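Local coordinates for putative type VI secretion protein (Escherichia coli, PDB 6SKI), which probably hydrolyses phospholipids as a toxic effector that the type VI secretion system delivers on its VgrG spike, at residues S181-V193 and L225-E237. Numbering follows the deposited sequence.
Sequences SPDFCIAKIQFDV and LRGDFYDGKPSGE
Glu237 bonds to the two residues flanking Gln190 on strand 184-195: its N donates to Ile189 O at 2.9 Å, with an N-H...O angle of 144°, while its O takes a weak bond from Phe191 N. These two bonds, one given and one taken by Glu237 around Gln190, define a parallel bridge, the CA atoms of Gln190 and Glu237 lying 4.8 Å apart. A separate backbone bond, Asp231 N to Ile186 O (2.8 Å), ties the loop to the strand nearer its start.

Side chains add to this seam. Lys188, extended with CG anti to its own N (chi1 -159°), brings NZ to 3.4 Å from Glu237 OE1, a weakly bonded salt bridge; Glu237 OE2 pairs with Lys277. Ser235 O meets the edge of the Phe191 ring near its plane, 3.4 Å from CE2. Ile186 CD1 meets Leu225 CD2 tip to tip at 3.6 Å, and Cys185 SG sits obliquely to the Phe229 ring.

Further bonds hold the loop. Within it, Tyr230 OH donates to Pro234 O in the carbonyl plane, on a lone pair (2.8 Å), tying Tyr230 to the type I turn Lys233-Gly236. Asp231 OD2 bonds Tyr4, and Asp228 OD1 forms a salt bridge to a basic side chain of the partner protein.

Strand 184-195, helices 198-211 and 215-225, then parallel strand 237-243 form a beta-alpha-beta crossover, consistent with the alpha/beta-hydrolase fold of Tle1-like catalytic domains.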
loop_
_atom_site.group_PDB
_atom_site.type_symbol
_atom_site.label_atom_id
_atom_site.label_comp_id
_atom_site.label_asym_id
_atom_site.label_seq_id
_atom_site.Cartn_x
_atom_site.Cartn_y
_atom_site.Cartn_z
ATOM N N SER A 181 -1.187 -25.993 24.259
ATOM C CA SER A 181 -2.120 -26.419 25.295
ATOM C C SER A 181 -2.767 -25.188 25.918
ATOM O O SER A 181 -2.577 -24.929 27.113
ATOM C CB SER A 181 -1.417 -27.265 26.359
ATOM O OG SER A 181 -0.893 -26.447 27.390
ATOM N N PRO A 182 -3.520 -24.408 25.144
ATOM C CA PRO A 182 -3.974 -23.100 25.627
ATOM C C PRO A 182 -4.829 -23.204 26.880
ATOM O O PRO A 182 -5.563 -24.173 27.082
ATOM C CB PRO A 182 -4.780 -22.555 24.445
ATOM C CG PRO A 182 -4.202 -23.250 23.267
ATOM C CD PRO A 182 -3.964 -24.641 23.760
ATOM N N ASP A 183 -4.717 -22.182 27.725
ATOM C CA ASP A 183 -5.545 -22.026 28.910
ATOM C C ASP A 183 -6.640 -20.993 28.676
ATOM O O ASP A 183 -7.298 -20.557 29.624
ATOM C CB ASP A 183 -4.664 -21.628 30.099
ATOM C CG ASP A 183 -5.361 -21.778 31.437
ATOM O OD1 ASP A 183 -6.520 -22.238 31.477
ATOM O OD2 ASP A 183 -4.739 -21.429 32.462
ATOM N N PHE A 184 -6.841 -20.587 27.426
ATOM C CA PHE A 184 -7.721 -19.481 27.101
ATOM C C PHE A 184 -8.505 -19.811 25.843
ATOM O O PHE A 184 -8.126 -20.684 25.058
ATOM C CB PHE A 184 -6.931 -18.184 26.899
ATOM C CG PHE A 184 -5.847 -18.296 25.865
ATOM C CD1 PHE A 184 -4.571 -18.677 26.226
ATOM C CD2 PHE A 184 -6.103 -18.014 24.536
ATOM C CE1 PHE A 184 -3.578 -18.784 25.281
ATOM C CE2 PHE A 184 -5.111 -18.117 23.589
ATOM C CZ PHE A 184 -3.847 -18.502 23.962
ATOM N N CYS A 185 -9.607 -19.098 25.664
ATOM C CA CYS A 185 -10.359 -19.081 24.424
ATOM C C CYS A 185 -10.277 -17.685 23.825
ATOM O O CYS A 185 -10.325 -16.685 24.550
ATOM C CB CYS A 185 -11.818 -19.466 24.664
ATOM S SG CYS A 185 -12.828 -19.477 23.181
ATOM N N ILE A 186 -10.144 -17.618 22.506
ATOM C CA ILE A 186 -10.148 -16.336 21.814
ATOM C C ILE A 186 -11.595 -15.870 21.729
ATOM O O ILE A 186 -12.392 -16.410 20.960
ATOM C CB ILE A 186 -9.505 -16.440 20.428
ATOM C CG1 ILE A 186 -8.047 -16.871 20.572
ATOM C CG2 ILE A 186 -9.593 -15.114 19.703
ATOM C CD1 ILE A 186 -7.373 -17.197 19.273
ATOM N N ALA A 187 -11.936 -14.863 22.524
ATOM C CA ALA A 187 -13.308 -14.399 22.635
ATOM C C ALA A 187 -13.686 -13.420 21.542
ATOM O O ALA A 187 -14.875 -13.128 21.373
ATOM C CB ALA A 187 -13.531 -13.740 23.997
ATOM N N LYS A 188 -12.708 -12.903 20.808
ATOM C CA LYS A 188 -12.965 -11.948 19.745
ATOM C C LYS A 188 -11.752 -11.907 18.834
ATOM O O LYS A 188 -10.616 -11.986 19.304
ATOM C CB LYS A 188 -13.253 -10.555 20.309
ATOM C CG LYS A 188 -14.004 -9.644 19.368
ATOM C CD LYS A 188 -14.281 -8.311 20.028
ATOM C CE LYS A 188 -14.705 -7.273 19.011
ATOM N NZ LYS A 188 -15.413 -6.136 19.657
ATOM N N ILE A 189 -11.999 -11.795 17.537
ATOM C CA ILE A 189 -10.953 -11.590 16.546
ATOM C C ILE A 189 -11.140 -10.189 15.992
ATOM O O ILE A 189 -12.138 -9.904 15.319
ATOM C CB ILE A 189 -10.996 -12.640 15.431
ATOM C CG1 ILE A 189 -10.623 -14.019 15.977
ATOM C CG2 ILE A 189 -10.078 -12.238 14.290
ATOM C CD1 ILE A 189 -9.143 -14.270 16.051
ATOM N N GLN A 190 -10.200 -9.307 16.292
ATOM C CA GLN A 190 -10.205 -7.948 15.782
ATOM C C GLN A 190 -9.140 -7.794 14.705
ATOM O O GLN A 190 -8.217 -8.603 14.591
ATOM C CB GLN A 190 -9.960 -6.947 16.909
ATOM C CG GLN A 190 -11.208 -6.439 17.582
ATOM C CD GLN A 190 -10.894 -5.639 18.820
ATOM O OE1 GLN A 190 -9.782 -5.697 19.341
ATOM N NE2 GLN A 190 -11.870 -4.885 19.304
ATOM N N PHE A 191 -9.279 -6.741 13.905
ATOM C CA PHE A 191 -8.324 -6.429 12.853
ATOM C C PHE A 191 -7.933 -4.964 12.935
ATOM O O PHE A 191 -8.797 -4.097 13.086
ATOM C CB PHE A 191 -8.900 -6.729 11.467
ATOM C CG PHE A 191 -9.062 -8.191 11.177
ATOM C CD1 PHE A 191 -7.959 -8.995 10.978
ATOM C CD2 PHE A 191 -10.319 -8.753 11.084
ATOM C CE1 PHE A 191 -8.106 -10.332 10.706
ATOM C CE2 PHE A 191 -10.468 -10.092 10.812
ATOM C CZ PHE A 191 -9.359 -10.881 10.623
ATOM N N ASP A 192 -6.635 -4.692 12.841
ATOM C CA ASP A 192 -6.112 -3.346 12.623
ATOM C C ASP A 192 -5.495 -3.342 11.233
ATOM O O ASP A 192 -4.396 -3.864 11.033
ATOM C CB ASP A 192 -5.089 -2.952 13.679
ATOM C CG ASP A 192 -5.694 -2.807 15.045
ATOM O OD1 ASP A 192 -6.763 -2.177 15.151
ATOM O OD2 ASP A 192 -5.091 -3.303 16.016
ATOM N N VAL A 193 -6.198 -2.755 10.278
ATOM C CA VAL A 193 -5.794 -2.795 8.882
ATOM C C VAL A 193 -5.095 -1.490 8.537
ATOM O O VAL A 193 -5.641 -0.403 8.760
ATOM C CB VAL A 193 -6.999 -3.043 7.964
ATOM C CG1 VAL A 193 -6.537 -3.579 6.631
ATOM C CG2 VAL A 193 -7.963 -4.011 8.619
ATOM N N LEU A 225 -6.393 -21.196 13.583
ATOM C CA LEU A 225 -6.666 -21.752 14.899
ATOM C C LEU A 225 -6.762 -23.269 14.879
ATOM O O LEU A 225 -6.863 -23.879 15.947
ATOM C CB LEU A 225 -7.958 -21.161 15.461
ATOM C CG LEU A 225 -7.870 -19.680 15.826
ATOM C CD1 LEU A 225 -9.045 -19.273 16.692
ATOM C CD2 LEU A 225 -6.558 -19.383 16.522
ATOM N N ARG A 226 -6.729 -23.880 13.693
ATOM C CA ARG A 226 -6.777 -25.334 13.540
ATOM C C ARG A 226 -8.037 -25.917 14.172
ATOM O O ARG A 226 -7.996 -26.934 14.865
ATOM C CB ARG A 226 -5.524 -25.990 14.115
ATOM C CG ARG A 226 -4.336 -25.961 13.175
ATOM C CD ARG A 226 -3.182 -26.759 13.738
ATOM N NE ARG A 226 -3.129 -26.675 15.193
ATOM C CZ ARG A 226 -2.589 -27.604 15.973
ATOM N NH1 ARG A 226 -2.582 -27.445 17.288
ATOM N NH2 ARG A 226 -2.058 -28.693 15.436
ATOM N N GLY A 227 -9.171 -25.261 13.936
ATOM C CA GLY A 227 -10.444 -25.731 14.422
ATOM C C GLY A 227 -10.822 -25.256 15.806
ATOM O O GLY A 227 -11.953 -25.511 16.239
ATOM N N ASP A 228 -9.919 -24.582 16.513
ATOM C CA ASP A 228 -10.219 -24.113 17.858
ATOM C C ASP A 228 -11.408 -23.162 17.847
ATOM O O ASP A 228 -11.629 -22.414 16.891
ATOM C CB ASP A 228 -9.005 -23.414 18.465
ATOM C CG ASP A 228 -7.880 -24.371 18.777
ATOM O OD1 ASP A 228 -8.037 -25.580 18.508
ATOM O OD2 ASP A 228 -6.837 -23.918 19.289
ATOM N N PHE A 229 -12.179 -23.201 18.926
ATOM C CA PHE A 229 -13.331 -22.323 19.050
ATOM C C PHE A 229 -12.885 -20.888 19.292
ATOM O O PHE A 229 -12.031 -20.622 20.142
ATOM C CB PHE A 229 -14.225 -22.788 20.196
ATOM C CG PHE A 229 -15.316 -21.822 20.539
ATOM C CD1 PHE A 229 -15.330 -21.185 21.761
ATOM C CD2 PHE A 229 -16.335 -21.564 19.644
ATOM C CE1 PHE A 229 -16.326 -20.296 22.079
ATOM C CE2 PHE A 229 -17.337 -20.677 19.961
ATOM C CZ PHE A 229 -17.332 -20.042 21.178
ATOM N N TYR A 230 -13.462 -19.960 18.536
ATOM C CA TYR A 230 -13.288 -18.539 18.799
ATOM C C TYR A 230 -14.654 -17.878 18.790
ATOM O O TYR A 230 -15.468 -18.139 17.899
ATOM C CB TYR A 230 -12.354 -17.870 17.784
ATOM C CG TYR A 230 -12.760 -17.989 16.333
ATOM C CD1 TYR A 230 -12.355 -19.067 15.567
ATOM C CD2 TYR A 230 -13.511 -16.998 15.721
ATOM C CE1 TYR A 230 -12.710 -19.169 14.243
ATOM C CE2 TYR A 230 -13.868 -17.092 14.401
ATOM C CZ TYR A 230 -13.464 -18.178 13.665
ATOM O OH TYR A 230 -13.823 -18.274 12.343
ATOM N N ASP A 231 -14.907 -17.038 19.785
ATOM C CA ASP A 231 -16.186 -16.362 19.901
ATOM C C ASP A 231 -16.203 -15.126 19.004
ATOM O O ASP A 231 -15.224 -14.798 18.329
ATOM C CB ASP A 231 -16.456 -16.001 21.357
ATOM C CG ASP A 231 -17.928 -15.971 21.685
ATOM O OD1 ASP A 231 -18.706 -16.645 20.984
ATOM O OD2 ASP A 231 -18.310 -15.276 22.648
ATOM N N GLY A 232 -17.334 -14.433 18.985
ATOM C CA GLY A 232 -17.457 -13.242 18.174
ATOM C C GLY A 232 -17.881 -13.557 16.758
ATOM O O GLY A 232 -18.203 -14.692 16.396
ATOM N N LYS A 233 -17.891 -12.511 15.940
ATOM C CA LYS A 233 -18.203 -12.671 14.529
ATOM C C LYS A 233 -17.214 -13.639 13.891
ATOM O O LYS A 233 -15.998 -13.476 14.061
ATOM C CB LYS A 233 -18.158 -11.321 13.819
ATOM C CG LYS A 233 -19.226 -10.350 14.281
ATOM C CD LYS A 233 -18.917 -8.940 13.829
ATOM C CE LYS A 233 -19.915 -7.949 14.398
ATOM N NZ LYS A 233 -19.907 -7.940 15.885
ATOM N N PRO A 234 -17.685 -14.650 13.157
ATOM C CA PRO A 234 -16.764 -15.675 12.641
ATOM C C PRO A 234 -15.707 -15.138 11.696
ATOM O O PRO A 234 -14.639 -15.748 11.573
ATOM C CB PRO A 234 -17.715 -16.651 11.938
ATOM C CG PRO A 234 -18.866 -15.787 11.543
ATOM C CD PRO A 234 -19.070 -14.931 12.753
ATOM N N SER A 235 -15.965 -14.019 11.025
ATOM C CA SER A 235 -14.985 -13.398 10.148
ATOM C C SER A 235 -14.267 -12.234 10.810
ATOM O O SER A 235 -13.420 -11.603 10.171
ATOM C CB SER A 235 -15.652 -12.922 8.854
ATOM O OG SER A 235 -15.959 -14.014 8.009
ATOM N N GLY A 236 -14.587 -11.926 12.055
ATOM C CA GLY A 236 -13.870 -10.915 12.798
ATOM C C GLY A 236 -14.532 -9.557 12.730
ATOM O O GLY A 236 -15.623 -9.372 12.188
ATOM N N GLU A 237 -13.833 -8.586 13.309
ATOM C CA GLU A 237 -14.253 -7.195 13.313
ATOM C C GLU A 237 -13.017 -6.332 13.111
ATOM O O GLU A 237 -11.909 -6.729 13.469
ATOM C CB GLU A 237 -14.972 -6.851 14.625
ATOM C CG GLU A 237 -15.324 -5.394 14.813
ATOM C CD GLU A 237 -16.310 -5.182 15.939
ATOM O OE1 GLU A 237 -16.725 -6.181 16.560
ATOM O OE2 GLU A 237 -16.670 -4.017 16.205
#